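Local coordinates for lithostathine (Homo sapiens, PDB 1QDD), which may inhibit the spontaneous precipitation of calcium carbonate in pancreatic secretions and has been linked to regeneration of the pancreas and brain, at residues K84-S92 against P107-V116; Y99-S108 against G123-P131. The protein carries 1 engineered substitution. All coordinates share one frame; numbering follows the deposited sequence.

Contact 1. Residues K84-S92 against P107-V116; sequences KKNRAWHWS and PSSVNPGYCV. Engineered in segment 84-92: Ala88 (natural residue Arg).
Lys85 and Tyr114 mark the closest approach of the two backbones, with CA atoms 6.7 Å apart; segment 84-92 is a turn running into the short strand 90-91, while the partner segment is a loop that enters strand 115-119. Side chains of 84-92 reach across to both side chains and backbone carbonyls of 107-116. The aliphatic chain of Lys85 lies across one face of the Tyr114 ring, its CG 3.8 Å from the ring centroid and only 10° off the normal, a CH-pi contact that suits a long, flexible residue at the surface. A water joins Lys85 O to Tyr114 OH. Arg87 turns at chi2 (68°), and its guanidinium grips Gly113 O end-on: NH1 lies 3.0 Å and NH2 3.2 Å from that oxygen. NH2 also donates to Ser108 O, 3.0 Å away at an N-H...O angle of 157°, while Pro112 CB covers one face of the group. Salt bridges run from NH1 to Asp82 and from NH2 to Asp129. Beside it, Trp89 supplies a broad apolar surface, with CZ2 against Pro107 CB at 3.7 Å and CZ3 against Val116 CG2 at 3.6 Å. Tyr114 and Cys115 both face Val130 in a classic beta bulge, and Cys115 is tied to Cys132 by a disulfide. The peptide bond before Pro107 is cis, matching the cis-proline commonly found in the long loop of the C-type lectin fold.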
loop_
_atom_site.group_PDB
_atom_site.type_symbol
_atom_site.label_atom_id
_atom_site.label_comp_id
_atom_site.label_asym_id
_atom_site.label_seq_id
_atom_site.Cartn_x
_atom_site.Cartn_y
_atom_site.Cartn_z
ATOM N N LYS A 84 -10.327 -5.241 -14.807
ATOM C CA LYS A 84 -11.278 -5.589 -15.870
ATOM C C LYS A 84 -12.713 -5.350 -15.456
ATOM O O LYS A 84 -13.666 -5.726 -16.155
ATOM C CB LYS A 84 -11.028 -7.042 -16.305
ATOM C CG LYS A 84 -9.605 -7.290 -16.775
ATOM C CD LYS A 84 -9.381 -8.740 -17.188
ATOM C CE LYS A 84 -7.913 -9.047 -17.404
ATOM N NZ LYS A 84 -7.662 -10.500 -17.661
ATOM N N LYS A 85 -12.935 -4.751 -14.293
ATOM C CA LYS A 85 -14.242 -4.435 -13.742
ATOM C C LYS A 85 -15.161 -5.635 -13.606
ATOM O O LYS A 85 -16.391 -5.556 -13.723
ATOM C CB LYS A 85 -14.917 -3.311 -14.549
ATOM C CG LYS A 85 -14.064 -2.055 -14.604
ATOM C CD LYS A 85 -14.755 -0.907 -15.321
ATOM C CE LYS A 85 -14.168 0.422 -14.875
ATOM N NZ LYS A 85 -12.947 0.761 -15.649
ATOM N N ASN A 86 -14.580 -6.786 -13.282
ATOM C CA ASN A 86 -15.303 -8.040 -13.159
ATOM C C ASN A 86 -15.132 -8.703 -11.808
ATOM O O ASN A 86 -15.323 -9.890 -11.561
ATOM C CB ASN A 86 -14.894 -9.012 -14.266
ATOM C CG ASN A 86 -13.445 -9.424 -14.232
ATOM O OD1 ASN A 86 -12.607 -8.874 -13.513
ATOM N ND2 ASN A 86 -13.081 -10.423 -15.028
ATOM N N ARG A 87 -14.673 -7.886 -10.847
ATOM C CA ARG A 87 -14.475 -8.314 -9.476
ATOM C C ARG A 87 -13.417 -9.388 -9.329
ATOM O O ARG A 87 -13.481 -10.311 -8.523
ATOM C CB ARG A 87 -15.833 -8.669 -8.855
ATOM C CG ARG A 87 -16.429 -7.510 -8.119
ATOM C CD ARG A 87 -16.887 -6.320 -8.981
ATOM N NE ARG A 87 -17.143 -5.442 -7.822
ATOM C CZ ARG A 87 -16.346 -4.490 -7.388
ATOM N NH1 ARG A 87 -15.295 -4.100 -8.091
ATOM N NH2 ARG A 87 -16.660 -3.796 -6.293
ATOM N N ALA A 88 -12.331 -9.240 -10.090
ATOM C CA ALA A 88 -11.133 -10.056 -9.998
ATOM C C ALA A 88 -9.963 -9.144 -9.590
ATOM O O ALA A 88 -9.514 -8.313 -10.384
ATOM C CB ALA A 88 -10.823 -10.773 -11.298
ATOM N N TRP A 89 -9.527 -9.253 -8.338
ATOM C CA TRP A 89 -8.610 -8.297 -7.735
ATOM C C TRP A 89 -7.155 -8.630 -7.935
ATOM O O TRP A 89 -6.731 -9.796 -7.894
ATOM C CB TRP A 89 -8.914 -8.163 -6.225
ATOM C CG TRP A 89 -10.329 -7.755 -5.956
ATOM C CD1 TRP A 89 -11.392 -8.579 -5.740
ATOM C CD2 TRP A 89 -10.851 -6.422 -5.952
ATOM N NE1 TRP A 89 -12.541 -7.844 -5.601
ATOM C CE2 TRP A 89 -12.246 -6.513 -5.742
ATOM C CE3 TRP A 89 -10.297 -5.162 -6.134
ATOM C CZ2 TRP A 89 -13.064 -5.390 -5.675
ATOM C CZ3 TRP A 89 -11.107 -4.037 -6.067
ATOM C CH2 TRP A 89 -12.481 -4.167 -5.846
ATOM N N HIS A 90 -6.318 -7.630 -8.200
ATOM C CA HIS A 90 -4.895 -7.795 -8.382
ATOM C C HIS A 90 -4.097 -6.708 -7.664
ATOM O O HIS A 90 -4.547 -5.559 -7.548
ATOM C CB HIS A 90 -4.482 -7.662 -9.866
ATOM C CG HIS A 90 -5.012 -8.758 -10.744
ATOM N ND1 HIS A 90 -4.305 -9.901 -11.026
ATOM C CD2 HIS A 90 -6.202 -8.862 -11.382
ATOM C CE1 HIS A 90 -5.049 -10.679 -11.814
ATOM N NE2 HIS A 90 -6.193 -10.073 -12.038
ATOM N N TRP A 91 -2.902 -7.026 -7.208
ATOM C CA TRP A 91 -1.968 -6.069 -6.621
ATOM C C TRP A 91 -1.182 -5.435 -7.763
ATOM O O TRP A 91 -0.726 -6.136 -8.690
ATOM C CB TRP A 91 -0.968 -6.720 -5.653
ATOM C CG TRP A 91 -1.571 -7.176 -4.365
ATOM C CD1 TRP A 91 -1.768 -8.476 -3.976
ATOM C CD2 TRP A 91 -2.114 -6.378 -3.307
ATOM N NE1 TRP A 91 -2.385 -8.528 -2.746
ATOM C CE2 TRP A 91 -2.602 -7.236 -2.308
ATOM C CE3 TRP A 91 -2.201 -4.997 -3.092
ATOM C CZ2 TRP A 91 -3.231 -6.778 -1.160
ATOM C CZ3 TRP A 91 -2.826 -4.531 -1.947
ATOM C CH2 TRP A 91 -3.324 -5.422 -0.993
ATOM N N SER A 92 -0.933 -4.131 -7.740
ATOM C CA SER A 92 -0.163 -3.445 -8.778
ATOM C C SER A 92 1.247 -3.996 -8.868
ATOM O O SER A 92 1.843 -3.947 -9.970
ATOM C CB SER A 92 -0.169 -1.934 -8.562
ATOM O OG SER A 92 0.502 -1.554 -7.387
ATOM N N PRO A 107 -16.453 -6.028 -0.870
ATOM C CA PRO A 107 -16.673 -5.180 -1.990
ATOM C C PRO A 107 -18.146 -5.039 -2.383
ATOM O O PRO A 107 -18.874 -6.025 -2.280
ATOM C CB PRO A 107 -15.794 -5.654 -3.128
ATOM C CG PRO A 107 -15.525 -7.080 -2.838
ATOM C CD PRO A 107 -15.918 -7.270 -1.422
ATOM N N SER A 108 -18.574 -3.840 -2.758
ATOM C CA SER A 108 -19.974 -3.593 -3.101
ATOM C C SER A 108 -20.338 -4.095 -4.489
ATOM O O SER A 108 -19.537 -4.003 -5.423
ATOM C CB SER A 108 -20.274 -2.088 -3.003
ATOM O OG SER A 108 -21.666 -1.848 -3.210
ATOM N N SER A 109 -21.568 -4.579 -4.650
ATOM C CA SER A 109 -22.064 -5.011 -5.950
ATOM C C SER A 109 -23.069 -4.000 -6.506
ATOM O O SER A 109 -23.306 -3.962 -7.708
ATOM C CB SER A 109 -22.719 -6.392 -5.845
ATOM O OG SER A 109 -23.849 -6.342 -4.994
ATOM N N VAL A 110 -23.617 -3.160 -5.646
ATOM C CA VAL A 110 -24.658 -2.194 -5.961
ATOM C C VAL A 110 -24.185 -0.824 -6.394
ATOM O O VAL A 110 -24.896 -0.020 -7.017
ATOM C CB VAL A 110 -25.639 -2.114 -4.780
ATOM C CG1 VAL A 110 -26.370 -0.819 -4.575
ATOM C CG2 VAL A 110 -26.577 -3.302 -4.791
ATOM N N ASN A 111 -22.949 -0.488 -6.073
ATOM C CA ASN A 111 -22.298 0.769 -6.430
ATOM C C ASN A 111 -20.813 0.438 -6.315
ATOM O O ASN A 111 -20.147 0.850 -5.369
ATOM C CB ASN A 111 -22.683 1.871 -5.442
ATOM C CG ASN A 111 -22.772 3.173 -6.222
ATOM O OD1 ASN A 111 -21.749 3.654 -6.708
ATOM N ND2 ASN A 111 -23.980 3.689 -6.370
ATOM N N PRO A 112 -20.341 -0.367 -7.257
ATOM C CA PRO A 112 -18.970 -0.828 -7.212
ATOM C C PRO A 112 -17.846 0.153 -7.434
ATOM O O PRO A 112 -17.809 0.938 -8.368
ATOM C CB PRO A 112 -18.908 -1.911 -8.300
ATOM C CG PRO A 112 -19.964 -1.498 -9.270
ATOM C CD PRO A 112 -21.068 -0.942 -8.410
ATOM N N GLY A 113 -16.858 0.046 -6.536
ATOM C CA GLY A 113 -15.601 0.788 -6.662
ATOM C C GLY A 113 -14.559 -0.184 -7.237
ATOM O O GLY A 113 -14.679 -1.388 -7.011
ATOM N N TYR A 114 -13.570 0.335 -7.943
ATOM C CA TYR A 114 -12.568 -0.498 -8.613
ATOM C C TYR A 114 -11.166 -0.359 -8.045
ATOM O O TYR A 114 -10.225 -1.015 -8.537
ATOM C CB TYR A 114 -12.628 -0.287 -10.142
ATOM C CG TYR A 114 -14.013 -0.585 -10.707
ATOM C CD1 TYR A 114 -14.817 0.435 -11.206
ATOM C CD2 TYR A 114 -14.528 -1.872 -10.699
ATOM C CE1 TYR A 114 -16.080 0.170 -11.705
ATOM C CE2 TYR A 114 -15.800 -2.145 -11.188
ATOM C CZ TYR A 114 -16.566 -1.117 -11.683
ATOM O OH TYR A 114 -17.828 -1.400 -12.169
ATOM N N CYS A 115 -10.933 0.463 -7.032
ATOM C CA CYS A 115 -9.657 0.671 -6.358
ATOM C C CYS A 115 -9.919 0.560 -4.864
ATOM O O CYS A 115 -11.079 0.691 -4.429
ATOM C CB CYS A 115 -9.021 2.010 -6.712
ATOM S SG CYS A 115 -8.326 2.059 -8.391
ATOM N N VAL A 116 -8.926 0.245 -4.040
ATOM C CA VAL A 116 -9.109 -0.030 -2.625
ATOM C C VAL A 116 -8.349 0.892 -1.679
ATOM O O VAL A 116 -7.164 1.198 -1.880
ATOM C CB VAL A 116 -8.704 -1.500 -2.348
ATOM C CG1 VAL A 116 -8.911 -1.877 -0.881
ATOM C CG2 VAL A 116 -9.504 -2.446 -3.235
HETATM O O HOH W 1 -18.338 -4.160 -12.299
HETATM O O HOH W 2 -18.653 -7.033 -5.427
#

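Contact 2. Residues Y99-S108 against G123-P131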
loop_
_atom_site.group_PDB
_atom_site.type_symbol
_atom_site.label_atom_id
_atom_site.label_comp_id
_atom_site.label_asym_id
_atom_site.label_seq_id
_atom_site.Cartn_x
_atom_site.Cartn_y
_atom_site.Cartn_z
ATOM N N TYR A 99 -3.831 -12.655 1.272
ATOM C CA TYR A 99 -4.507 -12.079 2.425
ATOM C C TYR A 99 -5.645 -11.138 2.010
ATOM O O TYR A 99 -5.510 -10.423 1.005
ATOM C CB TYR A 99 -3.499 -11.302 3.281
ATOM C CG TYR A 99 -4.050 -10.588 4.493
ATOM C CD1 TYR A 99 -4.164 -9.204 4.539
ATOM C CD2 TYR A 99 -4.469 -11.300 5.611
ATOM C CE1 TYR A 99 -4.683 -8.556 5.641
ATOM C CE2 TYR A 99 -5.027 -10.672 6.700
ATOM C CZ TYR A 99 -5.109 -9.290 6.719
ATOM O OH TYR A 99 -5.631 -8.665 7.832
ATOM N N LYS A 100 -6.746 -11.129 2.745
ATOM C CA LYS A 100 -7.832 -10.173 2.486
ATOM C C LYS A 100 -8.350 -9.633 3.817
ATOM O O LYS A 100 -8.330 -10.301 4.849
ATOM C CB LYS A 100 -8.951 -10.779 1.659
ATOM C CG LYS A 100 -9.743 -11.889 2.328
ATOM C CD LYS A 100 -10.822 -12.416 1.385
ATOM C CE LYS A 100 -11.624 -13.527 2.036
ATOM N NZ LYS A 100 -10.802 -14.757 2.210
ATOM N N SER A 101 -8.845 -8.392 3.780
ATOM C CA SER A 101 -9.378 -7.755 4.987
ATOM C C SER A 101 -10.508 -6.785 4.682
ATOM O O SER A 101 -10.446 -5.606 5.049
ATOM C CB SER A 101 -8.217 -7.054 5.706
ATOM O OG SER A 101 -8.594 -6.734 7.036
ATOM N N TRP A 102 -11.535 -7.240 3.989
ATOM C CA TRP A 102 -12.668 -6.398 3.614
ATOM C C TRP A 102 -13.465 -5.940 4.824
ATOM O O TRP A 102 -13.771 -6.722 5.728
ATOM C CB TRP A 102 -13.554 -7.153 2.628
ATOM C CG TRP A 102 -12.906 -7.460 1.317
ATOM C CD1 TRP A 102 -12.562 -8.706 0.851
ATOM C CD2 TRP A 102 -12.548 -6.538 0.290
ATOM N NE1 TRP A 102 -12.024 -8.597 -0.401
ATOM C CE2 TRP A 102 -12.001 -7.285 -0.780
ATOM C CE3 TRP A 102 -12.662 -5.145 0.137
ATOM C CZ2 TRP A 102 -11.556 -6.686 -1.950
ATOM C CZ3 TRP A 102 -12.226 -4.568 -1.042
ATOM C CH2 TRP A 102 -11.673 -5.339 -2.081
ATOM N N GLY A 103 -13.876 -4.673 4.818
ATOM C CA GLY A 103 -14.797 -4.154 5.843
ATOM C C GLY A 103 -16.240 -4.564 5.551
ATOM O O GLY A 103 -16.546 -5.182 4.545
ATOM N N ILE A 104 -17.126 -4.204 6.487
ATOM C CA ILE A 104 -18.550 -4.524 6.394
ATOM C C ILE A 104 -19.147 -4.023 5.088
ATOM O O ILE A 104 -18.972 -2.856 4.739
ATOM C CB ILE A 104 -19.298 -3.908 7.605
ATOM C CG1 ILE A 104 -18.840 -4.550 8.910
ATOM C CG2 ILE A 104 -20.808 -4.026 7.425
ATOM C CD1 ILE A 104 -19.223 -3.817 10.179
ATOM N N GLY A 105 -19.782 -4.900 4.313
ATOM C CA GLY A 105 -20.439 -4.529 3.075
ATOM C C GLY A 105 -19.539 -4.379 1.863
ATOM O O GLY A 105 -19.971 -3.933 0.793
ATOM N N ALA A 106 -18.257 -4.725 2.011
ATOM C CA ALA A 106 -17.289 -4.624 0.934
ATOM C C ALA A 106 -16.820 -5.939 0.388
ATOM O O ALA A 106 -16.726 -6.740 1.276
ATOM C CB ALA A 106 -16.100 -3.743 1.343
ATOM N N PRO A 107 -16.453 -6.028 -0.870
ATOM C CA PRO A 107 -16.673 -5.180 -1.990
ATOM C C PRO A 107 -18.146 -5.039 -2.383
ATOM O O PRO A 107 -18.874 -6.025 -2.280
ATOM C CB PRO A 107 -15.794 -5.654 -3.128
ATOM C CG PRO A 107 -15.525 -7.080 -2.838
ATOM C CD PRO A 107 -15.918 -7.270 -1.422
ATOM N N SER A 108 -18.574 -3.840 -2.758
ATOM C CA SER A 108 -19.974 -3.593 -3.101
ATOM C C SER A 108 -20.338 -4.095 -4.489
ATOM O O SER A 108 -19.537 -4.003 -5.423
ATOM C CB SER A 108 -20.274 -2.088 -3.003
ATOM O OG SER A 108 -21.666 -1.848 -3.210
ATOM N N GLY A 123 -9.358 1.719 12.194
ATOM C CA GLY A 123 -7.966 1.796 12.612
ATOM C C GLY A 123 -7.012 1.484 11.471
ATOM O O GLY A 123 -5.878 1.051 11.703
ATOM N N PHE A 124 -7.427 1.675 10.219
ATOM C CA PHE A 124 -6.651 1.406 9.016
ATOM C C PHE A 124 -6.371 -0.092 8.871
ATOM O O PHE A 124 -5.392 -0.450 8.186
ATOM C CB PHE A 124 -5.389 2.262 8.917
ATOM C CG PHE A 124 -5.662 3.743 8.959
ATOM C CD1 PHE A 124 -5.364 4.471 10.102
ATOM C CD2 PHE A 124 -6.208 4.419 7.889
ATOM C CE1 PHE A 124 -5.620 5.829 10.175
ATOM C CE2 PHE A 124 -6.472 5.780 7.962
ATOM C CZ PHE A 124 -6.164 6.486 9.107
ATOM N N GLN A 125 -7.224 -0.959 9.379
ATOM C CA GLN A 125 -7.049 -2.394 9.260
ATOM C C GLN A 125 -7.990 -3.032 8.249
ATOM O O GLN A 125 -7.698 -4.178 7.858
ATOM C CB GLN A 125 -7.277 -3.067 10.623
ATOM C CG GLN A 125 -6.201 -2.744 11.648
ATOM C CD GLN A 125 -6.398 -3.555 12.917
ATOM O OE1 GLN A 125 -6.648 -4.762 12.862
ATOM N NE2 GLN A 125 -6.324 -2.892 14.064
ATOM N N LYS A 126 -9.078 -2.388 7.869
ATOM C CA LYS A 126 -10.037 -2.953 6.926
ATOM C C LYS A 126 -10.125 -2.126 5.649
ATOM O O LYS A 126 -9.736 -0.962 5.607
ATOM C CB LYS A 126 -11.422 -3.117 7.538
ATOM C CG LYS A 126 -11.530 -3.928 8.815
ATOM C CD LYS A 126 -11.546 -5.417 8.555
ATOM C CE LYS A 126 -11.772 -6.232 9.821
ATOM N NZ LYS A 126 -11.421 -7.662 9.585
ATOM N N TRP A 127 -10.588 -2.750 4.581
ATOM C CA TRP A 127 -10.581 -2.263 3.226
ATOM C C TRP A 127 -11.958 -1.882 2.690
ATOM O O TRP A 127 -12.953 -2.543 2.997
ATOM C CB TRP A 127 -10.039 -3.371 2.315
ATOM C CG TRP A 127 -8.690 -3.938 2.628
ATOM C CD1 TRP A 127 -7.777 -3.510 3.535
ATOM C CD2 TRP A 127 -8.085 -5.086 1.994
ATOM N NE1 TRP A 127 -6.639 -4.296 3.528
ATOM C CE2 TRP A 127 -6.821 -5.268 2.585
ATOM C CE3 TRP A 127 -8.515 -5.954 0.992
ATOM C CZ2 TRP A 127 -5.972 -6.309 2.179
ATOM C CZ3 TRP A 127 -7.669 -6.984 0.602
ATOM C CH2 TRP A 127 -6.420 -7.140 1.202
ATOM N N LYS A 128 -12.002 -0.871 1.835
ATOM C CA LYS A 128 -13.224 -0.461 1.145
ATOM C C LYS A 128 -12.918 -0.215 -0.323
ATOM O O LYS A 128 -11.896 0.368 -0.658
ATOM C CB LYS A 128 -13.739 0.823 1.793
ATOM C CG LYS A 128 -14.946 1.525 1.219
ATOM C CD LYS A 128 -15.378 2.592 2.209
ATOM C CE LYS A 128 -14.714 3.939 2.012
ATOM N NZ LYS A 128 -15.526 4.967 2.746
ATOM N N ASP A 129 -13.820 -0.636 -1.210
ATOM C CA ASP A 129 -13.755 -0.345 -2.635
ATOM C C ASP A 129 -14.325 1.037 -2.936
ATOM O O ASP A 129 -15.432 1.332 -2.462
ATOM C CB ASP A 129 -14.492 -1.398 -3.473
ATOM C CG ASP A 129 -15.946 -1.628 -3.125
ATOM O OD1 ASP A 129 -16.234 -1.840 -1.937
ATOM O OD2 ASP A 129 -16.811 -1.607 -4.037
ATOM N N VAL A 130 -13.634 1.866 -3.671
ATOM C CA VAL A 130 -14.013 3.246 -3.980
ATOM C C VAL A 130 -13.636 3.589 -5.413
ATOM O O VAL A 130 -12.849 2.867 -6.041
ATOM C CB VAL A 130 -13.281 4.231 -3.037
ATOM C CG1 VAL A 130 -13.775 4.203 -1.603
ATOM C CG2 VAL A 130 -11.778 3.964 -3.055
ATOM N N PRO A 131 -14.129 4.690 -5.972
ATOM C CA PRO A 131 -13.769 5.102 -7.315
ATOM C C PRO A 131 -12.281 5.401 -7.406
ATOM O O PRO A 131 -11.692 6.109 -6.569
ATOM C CB PRO A 131 -14.595 6.370 -7.539
ATOM C CG PRO A 131 -15.748 6.242 -6.603
ATOM C CD PRO A 131 -15.183 5.560 -5.374
HETATM O O HOH W 3 -5.408 -5.819 7.955
HETATM O O HOH W 4 -12.547 -8.734 7.218
#
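Trp127 and Trp102 both carry CG beside the backbone N, and their second torsions, nearly eclipsed in Trp127 (chi2 -8°) and close to perpendicular in Trp102, bring each indole to the point where the two meet. There the edge of Trp127 faces the ring of Trp102 in a T-shaped pair, six-membered centroids 5.5 Å apart and planes at 80°. Trp102 thus lies between the edge of Trp127 on one face and Pro107 CD on the other. Trp127 in turn lies under the backbone of Lys100 and Ser101, and Ser101 CB sits over its five-membered ring, 3.9 Å from the centroid. Such a broad, buried indole suits a strand residue whose neighbours on the sheet include Val116, Leu118 and Ile78. Here the long loop of the C-type lectin domain is laid against strand 127-130 through a single beta bridge: Trp127 N donates to Ser101 O at 2.9 Å, and Gly103 N to Trp127 O at 3.0 Å. A type II turn from Gly103 to Ala106 follows, with Gly105 at its positive-phi position. Ser101 OG, small enough to stay close to the main chain, donates to Gln125 O at 2.8 Å. Water links Trp102 O to Lys126 NZ. Asp129 receives Ser108 N on OD1 at 3.2 Å, on the syn side but 34° out of the carboxylate plane, and turns OD2 to Gly113 as well.

Pro107 and Ser108 belong to both contacts, whose centres are 11 Å apart, so the loop takes part in both. Asp129 of contact 2 joins them through its carboxylate: its OD2 lies 3.0 Å from Gly113 N of contact 1, probably a hydrogen bond. The neighbouring strands 115-119 and 127-130 continue the connection, with Cys115 O and Val130 N 2.9 Å apart. Apolar packing runs through as well, since Val116 CG1 lies 3.7 Å from Trp127 CB and the Trp89 ring meets that of Trp102. The O-linked glycan on Thr5 sits on the N-terminal tail, a separate part of the chain from both contacts.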